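PDB 3KG7: CurH from Lyngbya majuscula, which probably catalyses the removal of water from a beta-hydroxyacyl chain held on acyl carrier protein, as a dehydratase domain of the curacin polyketide synthase. Local coordinates for residues 233-238 and 275-280; 207-212 and 263-268. All blocks are in the same frame, centred on the assembly; numbering follows the deposited sequence.

Contact 1 (233-238 and 275-280); sequences EMTLSH and FGRING
Two antiparallel strands of the double-hotdog fold pair here, 233-236 with 275-279, at an angle of 173°. Glu233 with Asn279 and Thr235 with Arg277 are hydrogen-bonded pairs. Met234 with Ile278 and Leu236 with Gly276 are non-hydrogen-bonded pairs. Asn279 N gives to Glu233 O at 2.7 Å, with the donor in the carbonyl plane.

Met234, modelled as selenomethionine, lies beside Ile278, both pointing the same way. Its CG is 3.5 Å from Ile278 CG1, and the bent chain brings CE back to the same CG1. Thr235 and Arg277 run side by side on the other face, where Thr235 OG1 is 3.4 Å from Arg277 CG. Leu236 CD1 lies 3.7 Å from Phe275 CD2. The His238 and Phe275 planes differ by 14°, yet the rings are displaced and share little area.

On the other edge of 275-279, Phe275 and Gly276 together stand opposite the single residue Leu267 of strand 260-268, a classic beta bulge. Strand 66-73 flanks 233-236 on its other edge through backbone hydrogen bonds between Met234 and Val68 and between Leu236 and Ala66. Ile55 and Leu59 of helix 52-62 touch Met234.

Beyond the last strand pair, Phe275 O takes two donors. Ser237 N lies 2.7 Å from Phe275 O, nearly along the C=O axis, and Ser237 OG lies 3.2 Å from the same Phe275 O, above the carbonyl plane.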
loop_
_atom_site.group_PDB
_atom_site.type_symbol
_atom_site.label_atom_id
_atom_site.label_comp_id
_atom_site.label_asym_id
_atom_site.label_seq_id
_atom_site.Cartn_x
_atom_site.Cartn_y
_atom_site.Cartn_z
ATOM N N GLU C 233 12.636 -22.814 -11.666
ATOM C CA GLU C 233 11.215 -22.726 -12.003
ATOM C C GLU C 233 10.375 -23.552 -11.042
ATOM O O GLU C 233 10.818 -24.591 -10.541
ATOM C CB GLU C 233 10.966 -23.150 -13.464
ATOM C CG GLU C 233 9.488 -23.261 -13.867
ATOM C CD GLU C 233 9.151 -22.529 -15.168
ATOM O OE1 GLU C 233 9.854 -21.550 -15.506
ATOM O OE2 GLU C 233 8.167 -22.914 -15.844
HETATM N N MSE C 234 9.166 -23.069 -10.778
HETATM C CA MSE C 234 8.184 -23.811 -10.006
HETATM C C MSE C 234 6.820 -23.623 -10.662
HETATM O O MSE C 234 6.354 -22.500 -10.846
HETATM C CB MSE C 234 8.169 -23.352 -8.544
HETATM C CG MSE C 234 7.751 -24.434 -7.551
HETATM SE SE MSE C 234 5.838 -24.464 -7.155
HETATM C CE MSE C 234 5.539 -26.363 -6.802
ATOM N N THR C 235 6.198 -24.729 -11.050
ATOM C CA THR C 235 4.870 -24.673 -11.653
ATOM C C THR C 235 3.881 -25.443 -10.808
ATOM O O THR C 235 4.236 -26.443 -10.179
ATOM C CB THR C 235 4.838 -25.287 -13.054
ATOM O OG1 THR C 235 5.061 -26.702 -12.960
ATOM C CG2 THR C 235 5.891 -24.643 -13.947
ATOM N N LEU C 236 2.639 -24.979 -10.801
ATOM C CA LEU C 236 1.565 -25.703 -10.149
ATOM C C LEU C 236 0.277 -25.515 -10.948
ATOM O O LEU C 236 -0.119 -24.380 -11.234
ATOM C CB LEU C 236 1.406 -25.231 -8.701
ATOM C CG LEU C 236 0.348 -25.961 -7.872
ATOM C CD1 LEU C 236 0.691 -27.447 -7.717
ATOM C CD2 LEU C 236 0.166 -25.288 -6.525
ATOM N N SER C 237 -0.362 -26.626 -11.316
ATOM C CA SER C 237 -1.550 -26.588 -12.177
ATOM C C SER C 237 -2.835 -26.384 -11.390
ATOM O O SER C 237 -3.747 -25.710 -11.864
ATOM C CB SER C 237 -1.684 -27.861 -13.008
ATOM O OG SER C 237 -0.477 -28.163 -13.672
ATOM N N HIS C 238 -2.918 -26.980 -10.201
ATOM C CA HIS C 238 -4.098 -26.826 -9.343
ATOM C C HIS C 238 -3.737 -27.015 -7.868
ATOM O O HIS C 238 -2.613 -27.402 -7.559
ATOM C CB HIS C 238 -5.249 -27.753 -9.780
ATOM C CG HIS C 238 -4.864 -29.194 -9.908
ATOM N ND1 HIS C 238 -4.681 -30.013 -8.816
ATOM C CD2 HIS C 238 -4.647 -29.965 -11.000
ATOM C CE1 HIS C 238 -4.356 -31.225 -9.229
ATOM N NE2 HIS C 238 -4.330 -31.223 -10.550
ATOM N N PHE C 275 1.044 -32.740 -11.360
ATOM C CA PHE C 275 0.244 -31.513 -11.328
ATOM C C PHE C 275 1.070 -30.289 -10.917
ATOM O O PHE C 275 0.559 -29.170 -10.869
ATOM C CB PHE C 275 -0.993 -31.691 -10.435
ATOM C CG PHE C 275 -0.678 -31.811 -8.974
ATOM C CD1 PHE C 275 -0.102 -32.977 -8.460
ATOM C CD2 PHE C 275 -0.959 -30.761 -8.105
ATOM C CE1 PHE C 275 0.198 -33.093 -7.111
ATOM C CE2 PHE C 275 -0.662 -30.866 -6.749
ATOM C CZ PHE C 275 -0.084 -32.038 -6.249
ATOM N N GLY C 276 2.347 -30.509 -10.630
ATOM C CA GLY C 276 3.268 -29.424 -10.335
ATOM C C GLY C 276 4.698 -29.914 -10.322
ATOM O O GLY C 276 4.945 -31.119 -10.219
ATOM N N ARG C 277 5.647 -28.990 -10.448
ATOM C CA ARG C 277 7.060 -29.357 -10.370
ATOM C C ARG C 277 7.933 -28.215 -9.880
ATOM O O ARG C 277 7.574 -27.043 -10.011
ATOM C CB ARG C 277 7.580 -29.897 -11.709
ATOM C CG ARG C 277 7.645 -28.875 -12.836
ATOM C CD ARG C 277 8.173 -29.509 -14.113
ATOM N NE ARG C 277 9.419 -30.241 -13.874
ATOM C CZ ARG C 277 9.925 -31.164 -14.691
ATOM N NH1 ARG C 277 9.295 -31.487 -15.816
ATOM N NH2 ARG C 277 11.066 -31.768 -14.379
ATOM N N ILE C 278 9.072 -28.585 -9.298
ATOM C CA ILE C 278 10.081 -27.642 -8.842
ATOM C C ILE C 278 11.379 -27.999 -9.556
ATOM O O ILE C 278 11.913 -29.098 -9.368
ATOM C CB ILE C 278 10.285 -27.723 -7.302
ATOM C CG1 ILE C 278 8.949 -27.541 -6.571
ATOM C CG2 ILE C 278 11.316 -26.687 -6.818
ATOM C CD1 ILE C 278 8.896 -28.181 -5.224
ATOM N N ASN C 279 11.867 -27.082 -10.389
ATOM C CA ASN C 279 13.110 -27.288 -11.135
ATOM C C ASN C 279 14.276 -26.456 -10.621
ATOM O O ASN C 279 14.136 -25.267 -10.333
ATOM C CB ASN C 279 12.919 -27.025 -12.632
ATOM C CG ASN C 279 11.911 -27.954 -13.259
ATOM O OD1 ASN C 279 12.129 -29.162 -13.342
ATOM N ND2 ASN C 279 10.794 -27.392 -13.714
ATOM N N GLY C 280 15.433 -27.098 -10.521
ATOM C CA GLY C 280 16.654 -26.423 -10.110
ATOM C C GLY C 280 16.644 -25.941 -8.675
ATOM O O GLY C 280 17.225 -24.899 -8.372
#

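Contact 2 (207-212 and 263-268); sequences ACTRLT and YDIQLL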
loop_
_atom_site.group_PDB
_atom_site.type_symbol
_atom_site.label_atom_id
_atom_site.label_comp_id
_atom_site.label_asym_id
_atom_site.label_seq_id
_atom_site.Cartn_x
_atom_site.Cartn_y
_atom_site.Cartn_z
ATOM N N ALA C 207 7.814 -29.601 2.358
ATOM C CA ALA C 207 7.882 -31.051 2.476
ATOM C C ALA C 207 8.364 -31.723 1.196
ATOM O O ALA C 207 9.018 -32.763 1.238
ATOM C CB ALA C 207 6.543 -31.596 2.872
ATOM N N CYS C 208 8.047 -31.127 0.056
ATOM C CA CYS C 208 8.442 -31.682 -1.240
ATOM C C CYS C 208 9.954 -31.759 -1.428
ATOM O O CYS C 208 10.449 -32.531 -2.261
ATOM C CB CYS C 208 7.831 -30.845 -2.363
ATOM S SG CYS C 208 6.041 -30.897 -2.344
ATOM N N THR C 209 10.673 -30.957 -0.646
ATOM C CA THR C 209 12.082 -30.722 -0.875
ATOM C C THR C 209 12.935 -31.550 0.072
ATOM O O THR C 209 14.168 -31.455 0.053
ATOM C CB THR C 209 12.414 -29.238 -0.683
ATOM O OG1 THR C 209 12.359 -28.918 0.708
ATOM C CG2 THR C 209 11.426 -28.359 -1.441
ATOM N N ARG C 210 12.274 -32.379 0.879
ATOM C CA ARG C 210 12.925 -33.063 1.998
ATOM C C ARG C 210 13.689 -34.351 1.661
ATOM O O ARG C 210 14.350 -34.911 2.534
ATOM C CB ARG C 210 11.913 -33.334 3.114
ATOM C CG ARG C 210 11.495 -32.100 3.876
ATOM C CD ARG C 210 10.399 -32.405 4.873
ATOM N NE ARG C 210 9.749 -31.178 5.341
ATOM C CZ ARG C 210 8.715 -31.134 6.181
ATOM N NH1 ARG C 210 8.186 -32.248 6.672
ATOM N NH2 ARG C 210 8.196 -29.966 6.530
ATOM N N LEU C 211 13.603 -34.827 0.417
ATOM C CA LEU C 211 14.265 -36.088 0.055
ATOM C C LEU C 211 14.827 -36.136 -1.364
ATOM O O LEU C 211 14.223 -35.634 -2.321
ATOM C CB LEU C 211 13.343 -37.292 0.303
ATOM C CG LEU C 211 13.868 -38.719 0.082
ATOM C CD1 LEU C 211 15.004 -39.077 1.036
ATOM C CD2 LEU C 211 12.742 -39.731 0.201
ATOM N N THR C 212 15.992 -36.770 -1.467
ATOM C CA THR C 212 16.709 -36.967 -2.711
ATOM C C THR C 212 17.268 -38.383 -2.626
ATOM O O THR C 212 17.565 -38.842 -1.520
ATOM C CB THR C 212 17.887 -35.974 -2.826
ATOM O OG1 THR C 212 17.581 -34.763 -2.121
ATOM C CG2 THR C 212 18.175 -35.640 -4.277
ATOM N N TYR C 263 18.522 -29.961 -7.359
ATOM C CA TYR C 263 17.682 -31.087 -7.789
ATOM C C TYR C 263 16.278 -30.702 -8.263
ATOM O O TYR C 263 15.888 -29.535 -8.218
ATOM C CB TYR C 263 17.637 -32.215 -6.730
ATOM C CG TYR C 263 17.262 -31.803 -5.319
ATOM C CD1 TYR C 263 18.206 -31.233 -4.458
ATOM C CD2 TYR C 263 15.972 -32.019 -4.831
ATOM C CE1 TYR C 263 17.865 -30.860 -3.151
ATOM C CE2 TYR C 263 15.621 -31.653 -3.524
ATOM C CZ TYR C 263 16.570 -31.074 -2.692
ATOM O OH TYR C 263 16.224 -30.709 -1.409
ATOM N N ASP C 264 15.538 -31.704 -8.733
ATOM C CA ASP C 264 14.197 -31.519 -9.293
ATOM C C ASP C 264 13.168 -32.351 -8.548
ATOM O O ASP C 264 13.459 -33.467 -8.112
ATOM C CB ASP C 264 14.188 -31.915 -10.771
ATOM C CG ASP C 264 15.159 -31.106 -11.584
ATOM O OD1 ASP C 264 15.195 -29.869 -11.405
ATOM O OD2 ASP C 264 15.899 -31.711 -12.388
ATOM N N ILE C 265 11.963 -31.814 -8.406
ATOM C CA ILE C 265 10.895 -32.544 -7.737
ATOM C C ILE C 265 9.623 -32.477 -8.557
ATOM O O ILE C 265 9.191 -31.395 -8.964
ATOM C CB ILE C 265 10.615 -32.003 -6.307
ATOM C CG1 ILE C 265 11.865 -32.097 -5.428
ATOM C CG2 ILE C 265 9.478 -32.782 -5.653
ATOM C CD1 ILE C 265 12.142 -30.860 -4.650
ATOM N N GLN C 266 9.026 -33.641 -8.793
ATOM C CA GLN C 266 7.727 -33.733 -9.457
ATOM C C GLN C 266 6.631 -33.938 -8.417
ATOM O O GLN C 266 6.727 -34.819 -7.563
ATOM C CB GLN C 266 7.695 -34.879 -10.472
ATOM C CG GLN C 266 8.983 -35.077 -11.276
ATOM C CD GLN C 266 9.279 -33.960 -12.276
ATOM O OE1 GLN C 266 10.417 -33.811 -12.724
ATOM N NE2 GLN C 266 8.260 -33.179 -12.630
ATOM N N LEU C 267 5.594 -33.111 -8.486
ATOM C CA LEU C 267 4.435 -33.275 -7.616
ATOM C C LEU C 267 3.395 -34.145 -8.312
ATOM O O LEU C 267 2.932 -33.815 -9.409
ATOM C CB LEU C 267 3.842 -31.919 -7.219
ATOM C CG LEU C 267 4.537 -31.117 -6.113
ATOM C CD1 LEU C 267 5.831 -30.466 -6.596
ATOM C CD2 LEU C 267 3.578 -30.064 -5.557
ATOM N N LEU C 268 3.055 -35.266 -7.677
ATOM C CA LEU C 268 2.108 -36.238 -8.225
ATOM C C LEU C 268 0.902 -36.379 -7.310
ATOM O O LEU C 268 1.061 -36.479 -6.093
ATOM C CB LEU C 268 2.773 -37.607 -8.375
ATOM C CG LEU C 268 4.064 -37.771 -9.183
ATOM C CD1 LEU C 268 4.833 -38.957 -8.657
ATOM C CD2 LEU C 268 3.782 -37.940 -10.666
#
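Tyr263, Cys208 and Ile265 carry this buried contact between strand 260-268 and the turn that follows helix 202-207. The Tyr263 ring reaches across to the turn and gives its OH to Thr209 O at 2.6 Å. The donor lies in the carbonyl plane, on a lone pair. Thr212 OG1 sits over the centre of one ring face, 3.8 Å above the plane of Tyr263, and Phe281 meets the ring edge-to-face. The ring is thus gripped at its tip and covered on a face. A phenylalanine here would lose the hydroxyl and would probably leave the Thr209 carbonyl without this donor, loosening the turn against the strand.

Ile265 packs against the backbone of the turn. Its CD1 is 3.4 Å from Cys208 O, and its CG2 faces Cys208 CB at 4.2 Å. Cys208 SG lies 4.1 Å from Leu267 CG. Phe244 and Ile185 also touch Cys208.

A type I beta turn, Ala207 to Arg210, brings these groups together. Thr209 OG1 bonds back to Asp206 O in the helix. A helix cradled by an antiparallel sheet is the hotdog pattern, and helix 202-207 with its exit turn, packed on strand 260-268, is consistent with the helix of the second hotdog.

In the fold
The two contacts lie about 10 Å apart, centre to centre, and alternate along the chain. Strand 274-286 of contact 1 is the sheet neighbour of strand 260-268 of contact 2. Gly276 O and Leu267 N are 2.7 Å apart, and Ile278 N and Ile265 O 2.8 Å apart; both are probable hydrogen bonds. Leu267 joins the two, touching Met234 and Ile278 as well as Cys208. Contact 1 lies next to strand 66-73, so it sits near the joint of the two hotdogs. Contact 2 belongs to the second hotdog and its helix. In double-hotdog dehydratases the active site generally lies between the two hotdogs.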